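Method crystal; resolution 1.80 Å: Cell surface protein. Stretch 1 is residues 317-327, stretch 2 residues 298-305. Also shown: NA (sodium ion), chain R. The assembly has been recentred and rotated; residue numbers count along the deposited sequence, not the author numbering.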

# COMPACT_ATOMS: atom_id res chain seq x y z
N ASP A 317 18.84 -13.36 -21.28
CA ASP A 317 19.45 -14.67 -21.09
C ASP A 317 19.08 -15.16 -19.70
O ASP A 317 19.50 -14.58 -18.71
CB ASP A 317 20.97 -14.58 -21.26
CG ASP A 317 21.37 -14.32 -22.70
OD1 ASP A 317 21.36 -13.14 -23.12
OD2 ASP A 317 21.62 -15.29 -23.43
N ILE A 318 18.22 -16.18 -19.63
CA ILE A 318 17.76 -16.73 -18.35
C ILE A 318 18.90 -17.63 -17.83
O ILE A 318 19.36 -18.50 -18.59
CB ILE A 318 16.40 -17.48 -18.50
CG1 ILE A 318 15.25 -16.58 -19.08
CG2 ILE A 318 15.99 -18.21 -17.24
CD1 ILE A 318 15.11 -15.20 -18.51
N PRO A 319 19.39 -17.41 -16.59
CA PRO A 319 20.55 -18.19 -16.12
C PRO A 319 20.25 -19.67 -15.88
O PRO A 319 19.14 -20.03 -15.48
CB PRO A 319 20.94 -17.50 -14.80
CG PRO A 319 19.71 -16.85 -14.32
CD PRO A 319 18.97 -16.42 -15.58
N GLU A 320 21.26 -20.51 -16.08
CA GLU A 320 21.24 -21.94 -15.77
C GLU A 320 20.86 -22.08 -14.30
O GLU A 320 21.34 -21.30 -13.48
CB GLU A 320 22.65 -22.53 -16.03
CG GLU A 320 22.71 -24.04 -15.92
CD GLU A 320 21.75 -24.73 -16.87
OE1 GLU A 320 21.84 -24.45 -18.09
OE2 GLU A 320 20.87 -25.48 -16.40
N GLY A 321 19.96 -23.01 -13.96
CA GLY A 321 19.54 -23.13 -12.57
C GLY A 321 18.14 -22.60 -12.30
O GLY A 321 17.53 -22.95 -11.29
N ILE A 322 17.59 -21.75 -13.20
CA ILE A 322 16.18 -21.34 -13.07
C ILE A 322 15.33 -22.59 -13.38
O ILE A 322 15.56 -23.23 -14.40
CB ILE A 322 15.84 -20.14 -14.01
CG1 ILE A 322 16.60 -18.86 -13.57
CG2 ILE A 322 14.30 -19.92 -14.13
CD1 ILE A 322 16.22 -18.25 -12.25
N THR A 323 14.40 -22.97 -12.50
CA THR A 323 13.60 -24.18 -12.73
C THR A 323 12.18 -23.83 -13.18
O THR A 323 11.47 -24.69 -13.71
CB THR A 323 13.56 -25.05 -11.48
OG1 THR A 323 12.88 -24.32 -10.45
CG2 THR A 323 14.96 -25.46 -11.02
N GLN A 324 11.75 -22.60 -12.94
CA GLN A 324 10.42 -22.18 -13.35
C GLN A 324 10.36 -20.69 -13.59
O GLN A 324 11.04 -19.91 -12.93
CB GLN A 324 9.33 -22.62 -12.35
CG GLN A 324 9.55 -22.14 -10.92
CD GLN A 324 8.51 -22.62 -9.94
OE1 GLN A 324 7.72 -23.53 -10.20
NE2 GLN A 324 8.49 -22.00 -8.78
N ILE A 325 9.53 -20.31 -14.57
CA ILE A 325 9.22 -18.95 -15.00
C ILE A 325 7.72 -18.84 -14.74
O ILE A 325 6.95 -19.52 -15.42
CB ILE A 325 9.63 -18.77 -16.49
CG1 ILE A 325 11.15 -18.94 -16.70
CG2 ILE A 325 9.12 -17.42 -17.05
CD1 ILE A 325 11.62 -18.95 -18.22
N LEU A 326 7.31 -18.08 -13.73
CA LEU A 326 5.91 -18.07 -13.31
C LEU A 326 5.00 -17.20 -14.19
O LEU A 326 5.43 -16.58 -15.16
CB LEU A 326 5.79 -17.69 -11.82
CG LEU A 326 6.50 -18.63 -10.81
CD1 LEU A 326 6.11 -18.25 -9.36
CD2 LEU A 326 6.14 -20.10 -11.05
N ASP A 327 3.70 -17.19 -13.86
CA ASP A 327 2.66 -16.49 -14.63
C ASP A 327 3.02 -15.03 -14.91
O ASP A 327 3.53 -14.34 -14.04
CB ASP A 327 1.32 -16.55 -13.89
CG ASP A 327 0.57 -17.85 -14.13
OD1 ASP A 327 0.10 -18.07 -15.27
OD2 ASP A 327 0.41 -18.62 -13.18
NA NA R . 22.13 -20.32 -11.48
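Stretch 2, residues 298-305: RITELPES

Stretch 2 runs alongside stretch 1 in the same direction, as one parallel strand beside another, though only a short, weakly bonded strand at about Glu 301 to Leu 302 is regular, and the rest is loop or turn. The register is uneven: stretch 1 advances three residues for two of stretch 2, then one for two. The CA atoms of Ile 322 and Thr 300 lie 4.0 Å apart, those of Ile 325 and Leu 302 4.7 Å, and those of Leu 326 and Glu 304 4.7 Å.

The backbone pairing follows a simple rule, each strand alternately giving and taking. Thr 323 N donates to Thr 300 O at 2.8 Å, nearly straight; Leu 302 N then donates to Gln 324 O at 3.0 Å; Leu 326 N returns a bond to Leu 302 O at 2.9 Å; and Ser 305 N closes the series on Asp 327 O at 2.9 Å. Leu 302 thus spends both its polar backbone atoms on stretch 1, straddling Ile 325 in the parallel bridge. Pro 303, which has no amide hydrogen to give, falls between the bonds made by Leu 302 and Ser 305, so the ladder loses nothing there. Several acceptors also take a CA-H...O contact, the shortest being Glu 304 CA to Asp 327 O at 3.3 Å.

At the start of stretch 1, a type II turn from Pro 319 to Ile 322 is closed by Ile 322 N to Pro 319 O at 3.2 Å. Gly 321, at phi 106°, occupies the turn position that calls for glycine; a CB would be jammed against the preceding carbonyl and would also clash with the sodium ion. The turn leaves Glu 320 O free to bind that ion at 2.4 Å. Two of the ion's waters, 1 and 2, donate to Ile 299 O at 2.9 and 2.8 Å, so a carbonyl with no amide partner across the stretches is satisfied through the metal's hydration shell.

Side chains sort by face. With Gln 324 and Glu 301, the polar ends meet: Gln 324 NE2 donates to Glu 301 OE1 at 2.7 Å, though the bond is bent to 139°. Nearby, water 3 links the threonines, 2.8 Å from Thr 323 OG1 and 3.2 Å from Thr 300 OG1, the latter bond weak. Leu 302 and Ile 325 turn to the other face, where packing is apolar. Leu 302 CD1 reaches Ile 318 CD1 at 3.5 Å and Ile 325 CG1 at 4.3 Å, while Ile 322 CD1 lies 3.7 Å from Ile 299 CD1 and 4.2 Å from Leu 302 CD2. Leu 302 has more area covered by its partner stretch than any other residue here.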

# COMPACT_ATOMS: atom_id res chain seq x y z
N ARG A 298 22.53 -17.55 -8.26
CA ARG A 298 21.91 -18.34 -7.20
C ARG A 298 20.37 -18.25 -7.15
O ARG A 298 19.74 -18.92 -6.32
CB ARG A 298 22.52 -17.98 -5.83
CG ARG A 298 23.99 -18.48 -5.74
CD ARG A 298 24.69 -18.14 -4.44
NE ARG A 298 24.12 -18.83 -3.29
CZ ARG A 298 24.01 -18.30 -2.07
NH1 ARG A 298 24.39 -17.04 -1.85
NH2 ARG A 298 23.49 -19.00 -1.08
N ILE A 299 19.76 -17.52 -8.08
CA ILE A 299 18.30 -17.52 -8.13
C ILE A 299 17.85 -18.78 -8.88
O ILE A 299 18.56 -19.22 -9.78
CB ILE A 299 17.72 -16.22 -8.73
CG1 ILE A 299 18.29 -15.94 -10.13
CG2 ILE A 299 17.98 -15.04 -7.76
CD1 ILE A 299 17.39 -14.96 -10.98
N THR A 300 16.67 -19.34 -8.52
CA THR A 300 16.18 -20.57 -9.15
C THR A 300 14.76 -20.40 -9.70
O THR A 300 14.20 -21.37 -10.22
CB THR A 300 16.25 -21.77 -8.17
OG1 THR A 300 15.35 -21.50 -7.08
CG2 THR A 300 17.65 -22.03 -7.63
N GLU A 301 14.20 -19.18 -9.61
CA GLU A 301 12.85 -18.92 -10.10
C GLU A 301 12.72 -17.50 -10.61
O GLU A 301 13.33 -16.59 -10.06
CB GLU A 301 11.87 -19.15 -8.93
CG GLU A 301 10.42 -18.76 -9.13
CD GLU A 301 9.64 -18.84 -7.83
OE1 GLU A 301 9.45 -19.98 -7.33
OE2 GLU A 301 9.29 -17.78 -7.27
N LEU A 302 11.92 -17.32 -11.68
CA LEU A 302 11.50 -16.00 -12.16
C LEU A 302 10.06 -15.86 -11.65
O LEU A 302 9.19 -16.67 -12.03
CB LEU A 302 11.63 -15.83 -13.68
CG LEU A 302 13.07 -15.78 -14.24
CD1 LEU A 302 13.05 -15.24 -15.63
CD2 LEU A 302 13.98 -14.90 -13.39
N PRO A 303 9.81 -14.99 -10.64
CA PRO A 303 8.49 -14.99 -10.00
C PRO A 303 7.41 -14.39 -10.88
O PRO A 303 7.70 -13.82 -11.93
CB PRO A 303 8.73 -14.15 -8.74
CG PRO A 303 9.79 -13.17 -9.16
CD PRO A 303 10.72 -14.00 -10.01
N GLU A 304 6.16 -14.47 -10.42
CA GLU A 304 5.04 -13.93 -11.15
C GLU A 304 5.24 -12.45 -11.50
O GLU A 304 5.73 -11.68 -10.67
CB GLU A 304 3.78 -14.12 -10.27
CG GLU A 304 2.52 -13.44 -10.74
CD GLU A 304 1.42 -13.61 -9.71
OE1 GLU A 304 1.22 -14.76 -9.26
OE2 GLU A 304 0.84 -12.59 -9.28
N SER A 305 4.93 -12.09 -12.77
CA SER A 305 4.99 -10.71 -13.31
C SER A 305 6.35 -10.02 -13.11
O SER A 305 6.39 -8.79 -13.13
CB SER A 305 3.91 -9.84 -12.65
OG SER A 305 2.60 -10.36 -12.78
O HOH W 1 20.52 -21.29 -9.93
O HOH W 2 20.64 -18.36 -11.42
O HOH W 3 13.88 -24.24 -7.87
O HOH W 4 23.57 -22.29 -11.22
O HOH W 5 23.68 -19.44 -13.12